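Local atomic coordinates of copper-containing nitrite reductase (Thermus scotoductus, PDB entry 6HBE), a protein that probably reduces nitrite to nitric oxide at copper centres, working as a homotrimeric, three-domain enzyme of denitrification. Residues A175-F185 with T271-I279. Residues are numbered along the deposited sequence; the frame is centred on the assembly and turned at random.
Sequences ALYVMFNGRNF and TAIKGALGI
Gly275 O takes the backbone N-H of Phe185 at 2.9 Å, on a carbonyl lone pair and nearly straight (164°), while a water that accepts from Phe180 N lies at hydrogen-bonding distance of the same oxygen, with Arg183 O competing for its protons. Gly275, with positive phi, follows helix 269-272 in a Schellman motif, and its CA lies 3.5 Å from the centroid of the Phe185 ring, over one face, as a CH-pi contact. With CG beside the backbone N (chi1 -57°), that ring reaches across the glycine and brings CE1, at its edge, to Leu277 CB. Cutting Phe185 back to an alanine is likely to strip Gly275 CA of its aromatic cover and open a gap beside Leu277. Lys274, extended beyond CG, runs along the backbone of 175-176, and its NZ donates to Ala175 O (2.8 Å) in the carbonyl plane; Tyr171 O of the second subunit is another acceptor. Lys274 O receives Val178 N (3.3 Å) from well above the carbonyl plane. Ala276 CB sits over a face of the Phe180 ring. Asn184 ND2 is hydrogen-bonded to the calcium ligand Asp36. The contact thus joins strand 177-180, antiparallel to 154-163, to the link between helix 269-272 and strand 277-282 of the facing sheet in this cupredoxin-type sandwich.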
ATOM      1  N   ALA C 175      -4.554   4.951   6.058  1.00 19.66           N
ATOM      2  CA  ALA C 175      -4.630   5.203   7.515  1.00 19.40           C
ATOM      3  C   ALA C 175      -4.561   6.683   7.848  1.00 19.74           C
ATOM      4  O   ALA C 175      -3.707   7.405   7.283  1.00 20.13           O
ATOM      5  CB  ALA C 175      -3.484   4.494   8.238  1.00 20.85           C
ATOM      6  N   LEU C 176      -5.408   7.154   8.777  1.00 19.37           N
ATOM      7  CA  LEU C 176      -5.292   8.546   9.245  1.00 19.73           C
ATOM      8  C   LEU C 176      -4.100   8.694  10.215  1.00 19.23           C
ATOM      9  O   LEU C 176      -3.275   9.619  10.059  1.00 19.16           O
ATOM     10  CB  LEU C 176      -6.597   9.033   9.890  1.00 21.07           C
ATOM     11  CG  LEU C 176      -6.642  10.434  10.459  1.00 20.62           C
ATOM     12  CD1 LEU C 176      -6.430  11.493   9.412  1.00 22.83           C
ATOM     13  CD2 LEU C 176      -7.984  10.654  11.184  1.00 23.27           C
ATOM     14  N   TYR C 177      -3.979   7.777  11.184  1.00 19.44           N
ATOM     15  CA  TYR C 177      -2.876   7.843  12.139  1.00 18.87           C
ATOM     16  C   TYR C 177      -2.240   6.469  12.229  1.00 18.28           C
ATOM     17  O   TYR C 177      -2.917   5.453  11.989  1.00 19.28           O
ATOM     18  CB  TYR C 177      -3.333   8.332  13.526  1.00 18.69           C
ATOM     19  CG  TYR C 177      -3.986   9.703  13.519  1.00 18.39           C
ATOM     20  CD1 TYR C 177      -3.328  10.807  13.011  1.00 19.62           C
ATOM     21  CD2 TYR C 177      -5.285   9.878  14.022  1.00 19.54           C
ATOM     22  CE1 TYR C 177      -3.958  12.071  12.944  1.00 19.92           C
ATOM     23  CE2 TYR C 177      -5.906  11.138  13.984  1.00 20.46           C
ATOM     24  CZ  TYR C 177      -5.236  12.231  13.475  1.00 20.60           C
ATOM     25  OH  TYR C 177      -5.887  13.484  13.471  1.00 20.55           O
ATOM     26  N   VAL C 178      -0.942   6.471  12.507  1.00 16.67           N
ATOM     27  CA  VAL C 178      -0.185   5.232  12.803  1.00 16.90           C
ATOM     28  C   VAL C 178       0.654   5.483  14.053  1.00 18.12           C
ATOM     29  O   VAL C 178       1.285   6.537  14.166  1.00 18.54           O
ATOM     30  CB  VAL C 178       0.680   4.789  11.614  1.00 16.85           C
ATOM     31  CG1 VAL C 178       1.265   3.399  11.887  1.00 16.41           C
ATOM     32  CG2 VAL C 178      -0.144   4.745  10.330  1.00 18.08           C
ATOM     33  N   MET C 179       0.645   4.555  14.997  1.00 19.37           N
ATOM     34  CA  MET C 179       1.120   4.869  16.389  1.00 19.82           C
ATOM     35  C   MET C 179       1.702   3.692  17.144  1.00 20.32           C
ATOM     36  O   MET C 179       1.358   2.541  16.846  1.00 20.42           O
ATOM     37  CB  MET C 179      -0.011   5.523  17.226  1.00 22.29           C
ATOM     38  CG  MET C 179      -1.251   4.695  17.485  1.00 22.98           C
ATOM     39  SD  MET C 179      -2.733   5.696  17.911  1.00 27.70           S
ATOM     40  CE  MET C 179      -3.232   6.110  16.257  1.00 28.58           C
ATOM     41  N   PHE C 180       2.593   3.995  18.110  1.00 18.61           N
ATOM     42  CA  PHE C 180       3.131   2.977  19.040  1.00 19.23           C
ATOM     43  C   PHE C 180       2.302   3.083  20.346  1.00 20.20           C
ATOM     44  O   PHE C 180       2.120   4.186  20.913  1.00 20.66           O
ATOM     45  CB  PHE C 180       4.624   3.184  19.377  1.00 18.29           C
ATOM     46  CG  PHE C 180       5.581   3.111  18.200  1.00 18.20           C
ATOM     47  CD1 PHE C 180       5.452   2.135  17.190  1.00 18.78           C
ATOM     48  CD2 PHE C 180       6.663   3.991  18.113  1.00 18.53           C
ATOM     49  CE1 PHE C 180       6.361   2.070  16.132  1.00 17.63           C
ATOM     50  CE2 PHE C 180       7.564   3.921  17.056  1.00 18.25           C
ATOM     51  CZ  PHE C 180       7.405   2.970  16.057  1.00 18.23           C
ATOM     52  N   ASN C 181       1.825   1.943  20.828  1.00 19.75           N
ATOM     53  CA  ASN C 181       1.019   1.869  22.064  1.00 20.23           C
ATOM     54  C   ASN C 181      -0.128   2.917  22.179  1.00 20.29           C
ATOM     55  O   ASN C 181      -0.348   3.531  23.222  1.00 21.40           O
ATOM     56  CB  ASN C 181       1.979   1.860  23.257  1.00 19.12           C
ATOM     57  CG  ASN C 181       2.797   0.584  23.296  1.00 19.68           C
ATOM     58  OD1 ASN C 181       2.452  -0.392  22.619  1.00 19.07           O
ATOM     59  ND2 ASN C 181       3.886   0.576  24.062  1.00 21.58           N
ATOM     60  N   GLY C 182      -0.859   3.100  21.082  1.00 20.84           N
ATOM     61  CA  GLY C 182      -2.177   3.789  21.109  1.00 20.88           C
ATOM     62  C   GLY C 182      -2.236   5.297  21.140  1.00 21.36           C
ATOM     63  O   GLY C 182      -3.310   5.859  21.343  1.00 22.57           O
ATOM     64  N   ARG C 183      -1.116   5.984  20.934  1.00 21.20           N
ATOM     65  CA  ARG C 183      -1.120   7.456  20.944  1.00 21.14           C
ATOM     66  C   ARG C 183       0.014   8.018  20.064  1.00 20.84           C
ATOM     67  O   ARG C 183       1.156   7.583  20.173  1.00 20.44           O
ATOM     68  CB  ARG C 183      -0.987   7.951  22.385  1.00 23.40           C
ATOM     69  CG  ARG C 183      -1.189   9.453  22.575  1.00 27.00           C
ATOM     70  CD  ARG C 183      -1.249   9.779  24.073  1.00 29.21           C
ATOM     71  NE  ARG C 183      -1.142  11.201  24.413  1.00 29.50           N
ATOM     72  CZ  ARG C 183      -2.167  12.036  24.629  1.00 30.94           C
ATOM     73  NH1 ARG C 183      -3.438  11.642  24.496  1.00 31.87           N
ATOM     74  NH2 ARG C 183      -1.921  13.297  24.972  1.00 31.70           N
ATOM     75  N   ASN C 184      -0.328   8.977  19.201  1.00 18.43           N
ATOM     76  CA  ASN C 184       0.604   9.596  18.268  1.00 19.47           C
ATOM     77  C   ASN C 184       1.807  10.188  18.994  1.00 20.95           C
ATOM     78  O   ASN C 184       1.635  10.967  19.927  1.00 21.61           O
ATOM     79  CB  ASN C 184      -0.095  10.731  17.499  1.00 20.40           C
ATOM     80  CG  ASN C 184      -1.169  10.234  16.543  1.00 21.47           C
ATOM     81  OD1 ASN C 184      -1.273   9.053  16.253  1.00 22.23           O
ATOM     82  ND2 ASN C 184      -1.990  11.156  16.066  1.00 20.44           N
ATOM     83  N   PHE C 185       3.019   9.805  18.592  1.00 19.51           N
ATOM     84  CA  PHE C 185       4.252  10.395  19.158  1.00 20.45           C
ATOM     85  C   PHE C 185       4.282  10.342  20.713  1.00 21.48           C
ATOM     86  O   PHE C 185       4.907  11.186  21.381  1.00 20.91           O
ATOM     87  CB  PHE C 185       4.447  11.834  18.629  1.00 18.67           C
ATOM     88  CG  PHE C 185       4.497  11.917  17.109  1.00 19.36           C
ATOM     89  CD1 PHE C 185       5.452  11.176  16.385  1.00 18.80           C
ATOM     90  CD2 PHE C 185       3.625  12.748  16.397  1.00 19.21           C
ATOM     91  CE1 PHE C 185       5.501  11.213  14.990  1.00 18.89           C
ATOM     92  CE2 PHE C 185       3.686  12.793  15.010  1.00 19.84           C
ATOM     93  CZ  PHE C 185       4.628  12.037  14.314  1.00 19.17           C
ATOM     94  N   THR C 271       4.168   6.407   7.159  1.00 18.58           N
ATOM     95  CA  THR C 271       3.531   6.059   8.429  1.00 18.55           C
ATOM     96  C   THR C 271       4.251   6.650   9.671  1.00 18.49           C
ATOM     97  O   THR C 271       3.592   6.996  10.657  1.00 19.49           O
ATOM     98  CB  THR C 271       3.378   4.548   8.596  1.00 19.20           C
ATOM     99  OG1 THR C 271       4.660   3.898   8.770  1.00 19.32           O
ATOM    100  CG2 THR C 271       2.621   3.955   7.403  1.00 19.56           C
ATOM    101  N   ALA C 272       5.592   6.806   9.628  1.00 17.89           N
ATOM    102  CA  ALA C 272       6.316   7.504  10.725  1.00 17.67           C
ATOM    103  C   ALA C 272       5.796   8.927  10.889  1.00 17.29           C
ATOM    104  O   ALA C 272       5.624   9.414  12.000  1.00 19.23           O
ATOM    105  CB  ALA C 272       7.806   7.563  10.444  1.00 17.44           C
ATOM    106  N   ILE C 273       5.513   9.551   9.767  1.00 17.73           N
ATOM    107  CA  ILE C 273       5.028  10.949   9.752  1.00 17.95           C
ATOM    108  C   ILE C 273       3.629  11.123  10.372  1.00 18.86           C
ATOM    109  O   ILE C 273       3.233  12.266  10.731  1.00 18.18           O
ATOM    110  CB  ILE C 273       5.101  11.507   8.301  1.00 19.69           C
ATOM    111  CG1 ILE C 273       5.186  13.047   8.259  1.00 20.46           C
ATOM    112  CG2 ILE C 273       3.957  11.005   7.458  1.00 19.06           C
ATOM    113  CD1 ILE C 273       5.662  13.570   6.935  1.00 20.95           C
ATOM    114  N   LYS C 274       2.888  10.025  10.472  1.00 17.63           N
ATOM    115  CA  LYS C 274       1.523   9.951  10.994  1.00 18.78           C
ATOM    116  C   LYS C 274       1.431   9.596  12.488  1.00 19.54           C
ATOM    117  O   LYS C 274       0.309   9.450  13.003  1.00 19.89           O
ATOM    118  CB  LYS C 274       0.708   8.905  10.173  1.00 19.56           C
ATOM    119  CG  LYS C 274       0.393   9.323   8.741  1.00 19.70           C
ATOM    120  CD  LYS C 274      -0.441   8.303   7.991  1.00 20.01           C
ATOM    121  CE  LYS C 274      -0.669   8.682   6.527  1.00 20.97           C
ATOM    122  NZ  LYS C 274      -1.368   7.613   5.746  1.00 20.77           N
ATOM    123  N   GLY C 275       2.586   9.417  13.173  1.00 18.24           N
ATOM    124  CA  GLY C 275       2.617   9.212  14.616  1.00 18.20           C
ATOM    125  C   GLY C 275       3.558   8.143  15.160  1.00 18.18           C
ATOM    126  O   GLY C 275       3.666   8.022  16.367  1.00 18.66           O
ATOM    127  N   ALA C 276       4.204   7.373  14.301  1.00 17.21           N
ATOM    128  CA  ALA C 276       4.973   6.137  14.733  1.00 17.77           C
ATOM    129  C   ALA C 276       6.466   6.466  14.820  1.00 18.67           C
ATOM    130  O   ALA C 276       7.303   6.024  13.992  1.00 17.26           O
ATOM    131  CB  ALA C 276       4.692   4.999  13.768  1.00 16.75           C
ATOM    132  N   LEU C 277       6.783   7.258  15.853  1.00 19.27           N
ATOM    133  CA  LEU C 277       8.141   7.690  16.139  1.00 20.03           C
ATOM    134  C   LEU C 277       8.176   7.949  17.668  1.00 19.77           C
ATOM    135  O   LEU C 277       7.223   8.529  18.213  1.00 19.49           O
ATOM    136  CB  LEU C 277       8.472   8.973  15.334  1.00 20.13           C
ATOM    137  CG  LEU C 277       9.918   9.553  15.422  1.00 20.92           C
ATOM    138  CD1 LEU C 277      10.362  10.283  14.149  1.00 22.36           C
ATOM    139  CD2 LEU C 277      10.124  10.448  16.658  1.00 21.81           C
ATOM    140  N   GLY C 278       9.216   7.466  18.347  1.00 19.65           N
ATOM    141  CA  GLY C 278       9.436   7.717  19.804  1.00 21.50           C
ATOM    142  C   GLY C 278      10.924   7.854  20.134  1.00 22.35           C
ATOM    143  O   GLY C 278      11.769   7.705  19.229  1.00 21.33           O
ATOM    144  N   ILE C 279      11.247   8.181  21.391  1.00 20.94           N
ATOM    145  CA  ILE C 279      12.642   8.505  21.798  1.00 21.56           C
ATOM    146  C   ILE C 279      13.071   7.635  22.985  1.00 20.81           C
ATOM    147  O   ILE C 279      12.345   7.584  23.981  1.00 22.00           O
ATOM    148  CB  ILE C 279      12.789   9.993  22.209  1.00 23.73           C
ATOM    149  CG1 ILE C 279      12.562  10.905  21.012  1.00 23.85           C
ATOM    150  CG2 ILE C 279      14.187  10.286  22.789  1.00 24.22           C
ATOM    151  CD1 ILE C 279      12.362  12.377  21.336  1.00 23.29           C
TER
HETATM  152  O   HOH W   1       3.458   6.609  18.895  1.00 21.23           O